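Long-range contacts in UDP-N-acetylglucosamine 3-dehydrogenase (PDB 7BVJ), which catalyses the NAD(+)-dependent oxidation of the glucosamine 3-position of UDP-N-acetylglucosamine to a ketone, a step in lipid A biosynthesis: residues A[2-7]-A[60-65]; A[20-25]-A[271-276]; A[171-176]-A[201-206]. All coordinates share one frame; numbering follows the deposited sequence.

Interaction 1 (A[2-7]-A[60-65])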
ATOM      1  N   ILE A   2      -4.208  -9.571  20.561  1.00 31.63           N
ATOM      2  CA  ILE A   2      -3.770 -10.887  20.111  1.00 28.72           C
ATOM      3  C   ILE A   2      -2.583 -11.334  20.954  1.00 32.97           C
ATOM      4  O   ILE A   2      -1.738 -10.521  21.349  1.00 35.95           O
ATOM      5  CB  ILE A   2      -3.426 -10.842  18.613  1.00 29.98           C
ATOM      6  CG1 ILE A   2      -4.603 -10.227  17.848  1.00 32.16           C
ATOM      7  CG2 ILE A   2      -3.113 -12.230  18.068  1.00 29.73           C
ATOM      8  CD1 ILE A   2      -4.203  -9.432  16.645  1.00 28.02           C
ATOM      9  N   HIS A   3      -2.521 -12.628  21.254  1.00 29.66           N
ATOM     10  CA  HIS A   3      -1.405 -13.167  22.022  1.00 28.49           C
ATOM     11  C   HIS A   3      -0.357 -13.614  21.016  1.00 30.87           C
ATOM     12  O   HIS A   3      -0.386 -14.730  20.495  1.00 29.29           O
ATOM     13  CB  HIS A   3      -1.858 -14.288  22.945  1.00 26.70           C
ATOM     14  CG  HIS A   3      -2.824 -13.827  23.988  1.00 32.90           C
ATOM     15  ND1 HIS A   3      -2.526 -12.818  24.878  1.00 34.27           N
ATOM     16  CD2 HIS A   3      -4.097 -14.203  24.257  1.00 32.88           C
ATOM     17  CE1 HIS A   3      -3.563 -12.612  25.669  1.00 34.98           C
ATOM     18  NE2 HIS A   3      -4.532 -13.434  25.308  1.00 32.61           N
ATOM     19  N   MET A   4       0.578 -12.712  20.740  1.00 29.89           N
ATOM     20  CA  MET A   4       1.581 -12.922  19.714  1.00 26.78           C
ATOM     21  C   MET A   4       2.830 -12.127  20.074  1.00 29.76           C
ATOM     22  O   MET A   4       2.729 -10.972  20.503  1.00 24.27           O
ATOM     23  CB  MET A   4       1.044 -12.482  18.355  1.00 29.26           C
ATOM     24  CG  MET A   4       2.003 -12.696  17.231  1.00 30.50           C
ATOM     25  SD  MET A   4       1.592 -14.208  16.386  1.00 42.62           S
ATOM     26  CE  MET A   4       0.373 -13.548  15.269  1.00 30.66           C
ATOM     27  N   ARG A   5       4.000 -12.743  19.891  1.00 22.73           N
ATOM     28  CA  ARG A   5       5.269 -12.046  20.072  1.00 23.98           C
ATOM     29  C   ARG A   5       5.645 -11.342  18.768  1.00 17.98           C
ATOM     30  O   ARG A   5       5.835 -11.993  17.727  1.00 14.75           O
ATOM     31  CB  ARG A   5       6.368 -13.015  20.505  1.00 22.02           C
ATOM     32  CG  ARG A   5       6.207 -13.515  21.927  1.00 27.84           C
ATOM     33  CD  ARG A   5       7.188 -14.638  22.183  1.00 29.62           C
ATOM     34  NE  ARG A   5       7.112 -15.673  21.159  1.00 24.98           N
ATOM     35  CZ  ARG A   5       8.164 -16.333  20.686  1.00 32.11           C
ATOM     36  NH1 ARG A   5       9.381 -16.054  21.142  1.00 32.98           N
ATOM     37  NH2 ARG A   5       8.005 -17.266  19.757  1.00 34.92           N
ATOM     38  N   THR A   6       5.758 -10.015  18.833  1.00 18.53           N
ATOM     39  CA  THR A   6       5.897  -9.187  17.646  1.00 17.58           C
ATOM     40  C   THR A   6       7.122  -8.283  17.752  1.00 20.18           C
ATOM     41  O   THR A   6       7.619  -7.976  18.840  1.00 18.48           O
ATOM     42  CB  THR A   6       4.646  -8.332  17.410  1.00 18.93           C
ATOM     43  OG1 THR A   6       4.412  -7.491  18.551  1.00 21.10           O
ATOM     44  CG2 THR A   6       3.423  -9.215  17.165  1.00 18.42           C
ATOM     45  N   GLY A   7       7.616  -7.875  16.580  1.00 22.70           N
ATOM     46  CA  GLY A   7       8.733  -6.956  16.493  1.00 18.11           C
ATOM     47  C   GLY A   7       8.669  -6.127  15.224  1.00 20.05           C
ATOM     48  O   GLY A   7       7.891  -6.399  14.306  1.00 19.90           O
ATOM     49  N   GLU A  60      13.118 -13.810  19.485  1.00 26.03           N
ATOM     50  CA  GLU A  60      12.129 -13.517  20.514  1.00 27.46           C
ATOM     51  C   GLU A  60      10.724 -13.217  19.974  1.00 31.23           C
ATOM     52  O   GLU A  60       9.875 -12.765  20.748  1.00 25.75           O
ATOM     53  CB  GLU A  60      12.595 -12.328  21.370  1.00 27.73           C
ATOM     54  CG  GLU A  60      13.957 -12.510  22.071  1.00 35.64           C
ATOM     55  CD  GLU A  60      13.856 -13.008  23.513  1.00 41.83           C
ATOM     56  OE1 GLU A  60      12.746 -13.358  23.971  1.00 45.59           O
ATOM     57  OE2 GLU A  60      14.905 -13.047  24.197  1.00 51.41           O
ATOM     58  N   VAL A  61      10.445 -13.424  18.680  1.00 24.48           N
ATOM     59  CA  VAL A  61       9.144 -13.054  18.121  1.00 24.13           C
ATOM     60  C   VAL A  61       8.601 -14.124  17.189  1.00 23.56           C
ATOM     61  O   VAL A  61       9.332 -14.971  16.671  1.00 23.90           O
ATOM     62  CB  VAL A  61       9.167 -11.731  17.324  1.00 24.93           C
ATOM     63  CG1 VAL A  61       9.635 -10.577  18.172  1.00 26.34           C
ATOM     64  CG2 VAL A  61      10.019 -11.903  16.065  1.00 23.43           C
ATOM     65  N   ASP A  62       7.291 -14.017  16.937  1.00 26.08           N
ATOM     66  CA  ASP A  62       6.561 -14.786  15.940  1.00 22.74           C
ATOM     67  C   ASP A  62       6.301 -14.000  14.659  1.00 20.57           C
ATOM     68  O   ASP A  62       6.288 -14.596  13.577  1.00 20.17           O
ATOM     69  CB  ASP A  62       5.214 -15.259  16.513  1.00 24.28           C
ATOM     70  CG  ASP A  62       5.359 -15.975  17.855  1.00 25.82           C
ATOM     71  OD1 ASP A  62       5.958 -17.068  17.870  1.00 19.19           O
ATOM     72  OD2 ASP A  62       4.872 -15.445  18.886  1.00 23.08           O
ATOM     73  N   ALA A  63       6.074 -12.688  14.745  1.00 18.87           N
ATOM     74  CA  ALA A  63       5.864 -11.897  13.536  1.00 23.40           C
ATOM     75  C   ALA A  63       6.607 -10.573  13.621  1.00 18.86           C
ATOM     76  O   ALA A  63       6.820 -10.025  14.706  1.00 21.83           O
ATOM     77  CB  ALA A  63       4.369 -11.620  13.275  1.00 17.64           C
ATOM     78  N   VAL A  64       6.989 -10.050  12.462  1.00 16.29           N
ATOM     79  CA  VAL A  64       7.589  -8.728  12.409  1.00 16.97           C
ATOM     80  C   VAL A  64       6.960  -7.906  11.295  1.00 22.79           C
ATOM     81  O   VAL A  64       6.458  -8.435  10.293  1.00 21.49           O
ATOM     82  CB  VAL A  64       9.118  -8.783  12.200  1.00 17.75           C
ATOM     83  CG1 VAL A  64       9.796  -9.545  13.329  1.00 17.81           C
ATOM     84  CG2 VAL A  64       9.421  -9.408  10.848  1.00 21.59           C
ATOM     85  N   SER A  65       7.002  -6.594  11.484  1.00 22.20           N
ATOM     86  CA  SER A  65       6.933  -5.660  10.368  1.00 25.12           C
ATOM     87  C   SER A  65       8.347  -5.295   9.909  1.00 21.25           C
ATOM     88  O   SER A  65       9.242  -5.071  10.729  1.00 20.59           O
ATOM     89  CB  SER A  65       6.155  -4.396  10.757  1.00 20.90           C
ATOM     90  OG  SER A  65       4.745  -4.631  10.718  1.00 26.65           O
TER
HETATM   91  O   HOH W   1      11.093 -17.457  18.215  1.00 34.27           O
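R5 and D62 meet through side chains and backbone alike, just where strands 5-7 and 63-65 come together. The ionic part is a side-on grip in which each of two arginine nitrogens takes one carboxylate oxygen. R5 NH2 lies 2.8 Å from D62 OD1, and R5 NE lies 3.2 Å from D62 OD2. The bend at the third torsion (chi3 -52°) places NE within bonding distance of that oxygen. The two flat groups are not coplanar: their planes are 72° apart, and both nitrogens come in from above the carboxylate plane. One face of the guanidinium rests over the backbone carbon of V61.

Hydrogen bonds with the backbone reinforce this pair. R5 N donates to the anti lone pair of D62 OD2 at 3.0 Å, so OD2 serves two donors of the same arginine. R5 O is shared as well, taking a short bond of 2.6 Å from D62 N and a longer one of 3.1 Å from A63 N. The A63 N bond opens the parallel ladder, which continues with G7 N to A63 O and S65 N to G7 O, both at 3.0 Å. The strand directions are 22° apart.

Van der Waals contacts are few. M4 SD lies against D62 CB, while V61 CG1 sits over the T6 carbonyl; a CB modelled on G7 would come to a tight 3.3 Å from that methyl. T6 OG1 and S65 OG turn to other partners, S26 for the first and Y22 and H18 for the second.

Three N-H groups of R5 thus converge on one carboxylate at the entrance to two neighbouring Rossmann strands, which would probably favour the ionised form of D62 and fix its rotation.

Interaction 2 (A[20-25]-A[271-276])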
ATOM      1  N   GLN A  20       4.292   1.293  17.510  1.00 23.73           N
ATOM      2  CA  GLN A  20       3.231   1.749  18.411  1.00 25.46           C
ATOM      3  C   GLN A  20       2.007   0.847  18.311  1.00 26.66           C
ATOM      4  O   GLN A  20       1.423   0.457  19.336  1.00 27.97           O
ATOM      5  CB  GLN A  20       2.837   3.200  18.105  1.00 27.12           C
ATOM      6  CG  GLN A  20       3.951   4.232  18.297  1.00 28.43           C
ATOM      7  CD  GLN A  20       3.521   5.659  17.984  1.00 29.99           C
ATOM      8  OE1 GLN A  20       2.458   5.894  17.398  1.00 40.68           O
ATOM      9  NE2 GLN A  20       4.346   6.623  18.380  1.00 28.15           N
ATOM     10  N   LYS A  21       1.610   0.493  17.081  1.00 25.79           N
ATOM     11  CA  LYS A  21       0.437  -0.372  16.915  1.00 21.51           C
ATOM     12  C   LYS A  21       0.666  -1.733  17.564  1.00 25.40           C
ATOM     13  O   LYS A  21      -0.186  -2.238  18.320  1.00 32.11           O
ATOM     14  CB  LYS A  21       0.092  -0.547  15.426  1.00 28.95           C
ATOM     15  CG  LYS A  21      -0.116   0.733  14.636  1.00 24.83           C
ATOM     16  CD  LYS A  21      -0.672   1.853  15.507  1.00 30.86           C
ATOM     17  CE  LYS A  21      -1.521   2.811  14.707  1.00 32.07           C
ATOM     18  NZ  LYS A  21      -0.775   4.032  14.328  1.00 41.43           N
ATOM     19  N   TYR A  22       1.814  -2.354  17.270  1.00 28.47           N
ATOM     20  CA  TYR A  22       2.073  -3.675  17.834  1.00 23.95           C
ATOM     21  C   TYR A  22       2.065  -3.629  19.351  1.00 24.88           C
ATOM     22  O   TYR A  22       1.567  -4.555  20.003  1.00 30.11           O
ATOM     23  CB  TYR A  22       3.402  -4.230  17.340  1.00 25.75           C
ATOM     24  CG  TYR A  22       3.404  -4.815  15.936  1.00 22.74           C
ATOM     25  CD1 TYR A  22       2.743  -6.005  15.649  1.00 21.81           C
ATOM     26  CD2 TYR A  22       4.127  -4.208  14.920  1.00 22.44           C
ATOM     27  CE1 TYR A  22       2.780  -6.557  14.381  1.00 22.02           C
ATOM     28  CE2 TYR A  22       4.158  -4.743  13.646  1.00 24.83           C
ATOM     29  CZ  TYR A  22       3.486  -5.918  13.383  1.00 20.45           C
ATOM     30  OH  TYR A  22       3.514  -6.448  12.116  1.00 20.82           O
ATOM     31  N   ALA A  23       2.609  -2.559  19.935  1.00 27.70           N
ATOM     32  CA  ALA A  23       2.608  -2.443  21.390  1.00 32.40           C
ATOM     33  C   ALA A  23       1.193  -2.338  21.938  1.00 35.09           C
ATOM     34  O   ALA A  23       0.914  -2.832  23.041  1.00 22.50           O
ATOM     35  CB  ALA A  23       3.428  -1.231  21.830  1.00 28.69           C
ATOM     36  N   ALA A  24       0.289  -1.707  21.183  1.00 27.89           N
ATOM     37  CA  ALA A  24      -1.083  -1.607  21.667  1.00 32.39           C
ATOM     38  C   ALA A  24      -1.866  -2.915  21.533  1.00 29.83           C
ATOM     39  O   ALA A  24      -2.762  -3.173  22.345  1.00 30.50           O
ATOM     40  CB  ALA A  24      -1.823  -0.485  20.937  1.00 30.70           C
ATOM     41  N   ILE A  25      -1.587  -3.753  20.536  1.00 31.45           N
ATOM     42  CA  ILE A  25      -2.486  -4.873  20.263  1.00 23.98           C
ATOM     43  C   ILE A  25      -1.840  -6.246  20.407  1.00 29.33           C
ATOM     44  O   ILE A  25      -2.487  -7.251  20.091  1.00 28.55           O
ATOM     45  CB  ILE A  25      -3.119  -4.745  18.868  1.00 29.49           C
ATOM     46  CG1 ILE A  25      -2.082  -5.094  17.801  1.00 28.11           C
ATOM     47  CG2 ILE A  25      -3.698  -3.359  18.685  1.00 29.40           C
ATOM     48  CD1 ILE A  25      -2.620  -4.925  16.424  1.00 37.19           C
ATOM     49  N   ALA A 271      -5.467  -1.254  11.641  1.00 25.56           N
ATOM     50  CA  ALA A 271      -6.331  -2.230  10.974  1.00 26.01           C
ATOM     51  C   ALA A 271      -5.506  -3.248  10.199  1.00 20.74           C
ATOM     52  O   ALA A 271      -5.752  -4.457  10.262  1.00 21.15           O
ATOM     53  CB  ALA A 271      -7.297  -1.498  10.029  1.00 22.62           C
ATOM     54  N   GLU A 272      -4.519  -2.763   9.454  1.00 19.72           N
ATOM     55  CA  GLU A 272      -3.676  -3.627   8.639  1.00 26.94           C
ATOM     56  C   GLU A 272      -2.847  -4.569   9.522  1.00 25.43           C
ATOM     57  O   GLU A 272      -2.681  -5.760   9.213  1.00 24.68           O
ATOM     58  CB  GLU A 272      -2.824  -2.708   7.744  1.00 24.06           C
ATOM     59  CG  GLU A 272      -1.636  -3.254   7.006  1.00 29.49           C
ATOM     60  CD  GLU A 272      -1.036  -2.212   6.024  1.00 30.87           C
ATOM     61  OE1 GLU A 272      -1.261  -2.287   4.795  1.00 26.80           O
ATOM     62  OE2 GLU A 272      -0.353  -1.287   6.492  1.00 29.53           O
ATOM     63  N   ILE A 273      -2.392  -4.084  10.672  1.00 22.18           N
ATOM     64  CA  ILE A 273      -1.577  -4.941  11.523  1.00 19.37           C
ATOM     65  C   ILE A 273      -2.448  -5.973  12.225  1.00 22.78           C
ATOM     66  O   ILE A 273      -2.075  -7.155  12.329  1.00 23.31           O
ATOM     67  CB  ILE A 273      -0.754  -4.082  12.502  1.00 15.74           C
ATOM     68  CG1 ILE A 273       0.453  -3.515  11.748  1.00 20.33           C
ATOM     69  CG2 ILE A 273      -0.295  -4.909  13.718  1.00 17.78           C
ATOM     70  CD1 ILE A 273       1.254  -2.477  12.520  1.00 20.51           C
ATOM     71  N   GLU A 274      -3.634  -5.565  12.691  1.00 21.14           N
ATOM     72  CA  GLU A 274      -4.535  -6.553  13.279  1.00 26.72           C
ATOM     73  C   GLU A 274      -4.906  -7.619  12.262  1.00 23.36           C
ATOM     74  O   GLU A 274      -4.986  -8.806  12.599  1.00 20.72           O
ATOM     75  CB  GLU A 274      -5.801  -5.908  13.843  1.00 25.85           C
ATOM     76  CG  GLU A 274      -6.677  -6.960  14.533  1.00 30.78           C
ATOM     77  CD  GLU A 274      -7.973  -6.422  15.099  1.00 32.30           C
ATOM     78  OE1 GLU A 274      -8.011  -5.246  15.509  1.00 41.96           O
ATOM     79  OE2 GLU A 274      -8.957  -7.190  15.135  1.00 43.18           O
ATOM     80  N   ASP A 275      -5.109  -7.222  11.006  1.00 23.13           N
ATOM     81  CA  ASP A 275      -5.424  -8.206   9.980  1.00 22.83           C
ATOM     82  C   ASP A 275      -4.269  -9.194   9.785  1.00 22.57           C
ATOM     83  O   ASP A 275      -4.485 -10.410   9.716  1.00 21.91           O
ATOM     84  CB  ASP A 275      -5.784  -7.484   8.686  1.00 18.93           C
ATOM     85  CG  ASP A 275      -6.190  -8.427   7.594  1.00 26.58           C
ATOM     86  OD1 ASP A 275      -5.282  -9.021   6.984  1.00 29.13           O
ATOM     87  OD2 ASP A 275      -7.410  -8.580   7.336  1.00 35.21           O
ATOM     88  N   PHE A 276      -3.034  -8.682   9.697  1.00 23.37           N
ATOM     89  CA  PHE A 276      -1.848  -9.539   9.574  1.00 23.79           C
ATOM     90  C   PHE A 276      -1.782 -10.564  10.716  1.00 18.99           C
ATOM     91  O   PHE A 276      -1.592 -11.778  10.493  1.00 16.83           O
ATOM     92  CB  PHE A 276      -0.608  -8.616   9.512  1.00 21.09           C
ATOM     93  CG  PHE A 276       0.743  -9.303   9.676  1.00 18.93           C
ATOM     94  CD1 PHE A 276       1.123 -10.370   8.869  1.00 22.10           C
ATOM     95  CD2 PHE A 276       1.660  -8.813  10.598  1.00 17.39           C
ATOM     96  CE1 PHE A 276       2.390 -10.965   9.013  1.00 22.18           C
ATOM     97  CE2 PHE A 276       2.916  -9.409  10.764  1.00 21.32           C
ATOM     98  CZ  PHE A 276       3.285 -10.489   9.961  1.00 17.19           C
TER
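I273 reaches across from helix 268-282 to lay its CG2 methyl over one face of the Y22 ring. This is the tight part of the contact. The methyl is 3.9 Å from the ring centroid and 25° off the normal, a CH-pi geometry, and it is displaced toward the CE1 side, where the gap to Y22 CE1 is 3.6 Å. With CG2 anti to the backbone N, the same methyl also meets I25 CD1 at 3.6 Å. The other branch of I273 ends in CD1, which lies 3.7 Å from K21 CB, so the isoleucine touches three residues of the facing helix. At the far end of the tyrosine, Y22 OH comes within 3.3 Å of F276 CE2 at the edge of the phenylalanine ring, and the two side chains cross at about a right angle. The hydroxyl's hydrogen-bond partner is S65 OG. A phenylalanine in place of Y22 would probably leave S65 OG without its Y22 partner and open a small gap beside the F276 edge.

The solvent side is looser. I25 CD1 comes no closer to E274 than 3.9 Å, at E274 N, and E274 is exposed. K21 starts toward I273, but its chain bends away, and its amine makes a long, weak ion pair with D267. No hydrogen bond joins the two segments, whose axes are 9.9 Å apart and cross at -57°.

Y22, I273 and F276 all also rest on L88 of strand 86-90, which puts both helices on the same face of the parallel sheet. G10, G12 and G15 of the NAD pocket span the end of strand 5-9 and the start of helix 13-25, consistent with a Rossmann GxGxxG motif, and helix 268-282, from much later in the chain, packs beside it against the NAD-binding sheet.

Interaction 3 (A[171-176]-A[201-206])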
ATOM      1  N   LEU A 171      -7.154  -4.730  -7.675  1.00 26.29           N
ATOM      2  CA  LEU A 171      -8.003  -5.410  -6.700  1.00 26.50           C
ATOM      3  C   LEU A 171      -9.481  -5.275  -7.053  1.00 24.25           C
ATOM      4  O   LEU A 171     -10.215  -6.265  -7.069  1.00 27.43           O
ATOM      5  CB  LEU A 171      -7.743  -4.857  -5.299  1.00 30.70           C
ATOM      6  CG  LEU A 171      -8.536  -5.500  -4.162  1.00 24.52           C
ATOM      7  CD1 LEU A 171      -7.963  -6.854  -3.858  1.00 26.62           C
ATOM      8  CD2 LEU A 171      -8.515  -4.618  -2.939  1.00 26.60           C
ATOM      9  N   LEU A 172      -9.931  -4.057  -7.328  1.00 26.24           N
ATOM     10  CA  LEU A 172     -11.329  -3.842  -7.669  1.00 27.35           C
ATOM     11  C   LEU A 172     -11.708  -4.552  -8.954  1.00 23.84           C
ATOM     12  O   LEU A 172     -12.846  -5.020  -9.079  1.00 27.93           O
ATOM     13  CB  LEU A 172     -11.619  -2.349  -7.793  1.00 24.04           C
ATOM     14  CG  LEU A 172     -11.346  -1.591  -6.499  1.00 24.21           C
ATOM     15  CD1 LEU A 172     -11.704  -0.131  -6.659  1.00 23.52           C
ATOM     16  CD2 LEU A 172     -12.120  -2.222  -5.346  1.00 23.23           C
ATOM     17  N   THR A 173     -10.782  -4.661  -9.912  1.00 19.74           N
ATOM     18  CA  THR A 173     -11.127  -5.335 -11.158  1.00 21.91           C
ATOM     19  C   THR A 173     -10.883  -6.836 -11.127  1.00 26.69           C
ATOM     20  O   THR A 173     -11.606  -7.591 -11.790  1.00 18.83           O
ATOM     21  CB  THR A 173     -10.343  -4.737 -12.329  1.00 29.08           C
ATOM     22  OG1 THR A 173      -8.935  -4.799 -12.037  1.00 26.72           O
ATOM     23  CG2 THR A 173     -10.786  -3.277 -12.589  1.00 21.16           C
ATOM     24  N   GLY A 174      -9.871  -7.295 -10.400  1.00 29.13           N
ATOM     25  CA  GLY A 174      -9.511  -8.695 -10.512  1.00 27.91           C
ATOM     26  C   GLY A 174      -8.930  -9.075 -11.856  1.00 23.81           C
ATOM     27  O   GLY A 174      -8.875 -10.259 -12.187  1.00 20.44           O
ATOM     28  N   ALA A 175      -8.466  -8.100 -12.632  1.00 27.09           N
ATOM     29  CA  ALA A 175      -7.975  -8.328 -13.980  1.00 28.72           C
ATOM     30  C   ALA A 175      -6.472  -8.072 -14.046  1.00 27.58           C
ATOM     31  O   ALA A 175      -5.851  -7.606 -13.084  1.00 25.54           O
ATOM     32  CB  ALA A 175      -8.737  -7.444 -14.973  1.00 25.62           C
ATOM     33  N   GLU A 176      -5.880  -8.407 -15.197  1.00 30.38           N
ATOM     34  CA  GLU A 176      -4.460  -8.243 -15.458  1.00 26.72           C
ATOM     35  C   GLU A 176      -4.219  -7.236 -16.581  1.00 26.50           C
ATOM     36  O   GLU A 176      -4.984  -7.197 -17.551  1.00 27.66           O
ATOM     37  CB  GLU A 176      -3.803  -9.580 -15.840  1.00 31.55           C
ATOM     38  CG  GLU A 176      -3.677 -10.566 -14.694  1.00 34.77           C
ATOM     39  CD  GLU A 176      -4.947 -11.389 -14.501  1.00 42.04           C
ATOM     40  OE1 GLU A 176      -5.613 -11.723 -15.509  1.00 40.96           O
ATOM     41  OE2 GLU A 176      -5.288 -11.691 -13.337  1.00 46.56           O
ATOM     42  N   LEU A 201      -6.677  -3.257 -18.942  1.00 22.74           N
ATOM     43  CA  LEU A 201      -6.673  -4.587 -18.347  1.00 26.02           C
ATOM     44  C   LEU A 201      -7.377  -5.584 -19.259  1.00 24.96           C
ATOM     45  O   LEU A 201      -8.026  -5.216 -20.238  1.00 23.71           O
ATOM     46  CB  LEU A 201      -7.346  -4.577 -16.976  1.00 23.51           C
ATOM     47  CG  LEU A 201      -6.817  -3.553 -15.965  1.00 31.13           C
ATOM     48  CD1 LEU A 201      -7.526  -3.718 -14.640  1.00 33.56           C
ATOM     49  CD2 LEU A 201      -5.319  -3.678 -15.760  1.00 29.62           C
ATOM     50  N   ASN A 202      -7.252  -6.872 -18.920  1.00 27.08           N
ATOM     51  CA  ASN A 202      -7.729  -7.910 -19.832  1.00 28.01           C
ATOM     52  C   ASN A 202      -9.231  -8.155 -19.751  1.00 24.00           C
ATOM     53  O   ASN A 202      -9.738  -8.979 -20.516  1.00 26.41           O
ATOM     54  CB  ASN A 202      -6.928  -9.218 -19.638  1.00 27.36           C
ATOM     55  CG  ASN A 202      -7.172  -9.912 -18.308  1.00 30.44           C
ATOM     56  OD1 ASN A 202      -7.761  -9.358 -17.375  1.00 27.92           O
ATOM     57  ND2 ASN A 202      -6.714 -11.164 -18.223  1.00 24.44           N
ATOM     58  N   ASN A 203      -9.956  -7.441 -18.888  1.00 21.15           N
ATOM     59  CA  ASN A 203     -11.412  -7.435 -18.908  1.00 22.80           C
ATOM     60  C   ASN A 203     -11.961  -6.203 -19.610  1.00 24.07           C
ATOM     61  O   ASN A 203     -13.158  -5.926 -19.504  1.00 21.00           O
ATOM     62  CB  ASN A 203     -11.965  -7.501 -17.483  1.00 21.64           C
ATOM     63  CG  ASN A 203     -11.691  -6.229 -16.712  1.00 25.35           C
ATOM     64  OD1 ASN A 203     -10.789  -5.472 -17.079  1.00 21.38           O
ATOM     65  ND2 ASN A 203     -12.468  -5.974 -15.652  1.00 19.56           N
ATOM     66  N   GLY A 204     -11.094  -5.425 -20.272  1.00 23.00           N
ATOM     67  CA  GLY A 204     -11.450  -4.167 -20.895  1.00 23.33           C
ATOM     68  C   GLY A 204     -11.471  -2.937 -20.001  1.00 22.70           C
ATOM     69  O   GLY A 204     -11.742  -1.843 -20.512  1.00 19.29           O
ATOM     70  N   THR A 205     -11.237  -3.071 -18.689  1.00 21.56           N
ATOM     71  CA  THR A 205     -11.176  -1.896 -17.814  1.00 21.58           C
ATOM     72  C   THR A 205      -9.983  -1.008 -18.157  1.00 16.70           C
ATOM     73  O   THR A 205      -8.903  -1.494 -18.489  1.00 17.59           O
ATOM     74  CB  THR A 205     -11.066  -2.296 -16.336  1.00 21.37           C
ATOM     75  OG1 THR A 205     -12.143  -3.162 -15.968  1.00 21.08           O
ATOM     76  CG2 THR A 205     -11.121  -1.053 -15.443  1.00 21.53           C
ATOM     77  N   VAL A 206     -10.184   0.304 -18.062  1.00 20.92           N
ATOM     78  CA  VAL A 206      -9.139   1.297 -18.293  1.00 23.30           C
ATOM     79  C   VAL A 206      -8.918   2.050 -16.989  1.00 17.64           C
ATOM     80  O   VAL A 206      -9.881   2.461 -16.336  1.00 15.33           O
ATOM     81  CB  VAL A 206      -9.513   2.266 -19.437  1.00 22.71           C
ATOM     82  CG1 VAL A 206      -8.544   3.484 -19.491  1.00 23.61           C
ATOM     83  CG2 VAL A 206      -9.531   1.539 -20.777  1.00 21.26           C
TER
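E176 and N202 lie side by side with their side chains pointing the same way, yet their flat ends are turned 81° against each other. N202 ND2 makes a weak hydrogen bond of 3.0 Å to E176 OE1. The other end of the amide turns to the backbone: E176 N donates to N202 OD1 at 3.0 Å in a nearly straight bond (172° at the hydrogen), approaching from above the amide plane. CB of N202 starts toward 171-176, and chi1 of 68° sets CG between the backbone N and the carbonyl carbon. Alongside, N202 N makes a weak bond of 2.7 Å to E176 O, so one asparagine engages both the N-H and the C=O of E176.

N202 is the second residue of the type I turn L201-G204 in a beta hairpin. The hairpin links strands 194-201 and 206-215 in the large mixed sheet of the GFO/IDH/MocA C-terminal domain, and N203 OD1 accepts from T205 N in an Asx turn. Strand 177-185, the sheet neighbour of 194-201, starts directly after E176.

A175 faces the hairpin with a single methyl. Its CB lies 3.2 Å from N202 OD1 and 3.5 Å from N203 OD1, and it touches L201 CB at 3.8 Å.

T173, at the end of helix 157-173, presents two branches. L201 crosses it at about a right angle, bringing its CD1 to 3.2 Å from T173 OG1; that hydroxyl is bonded chiefly to T169 O. T173 CG2 packs obliquely on T205, with 3.6 Å to T205 CG2. T205 OG1 turns to P137 O as its main partner and also takes a weak bond from N203 ND2.

Interactions 1 and 2 are in direct contact, their centres 10 Å apart. Y22 OH lies 2.6 Å from S65 OG and I2 N lies 2.9 Å from I25 O, while A63 CB packs 3.6 Å from F276 CE2. Along the chain their segments alternate, so helix 271-276 returns to a region begun by residues 2-25. Neither reaches the cofactor: the S65 side chain is about 11 Å from bound NAD and that of I273 about 13 Å. Interaction 3 sits apart, across the chain's centre, 36 Å from interaction 1 and 31 Å from interaction 2 between centres, although in sequence it is nested within the loop that interaction 2 closes.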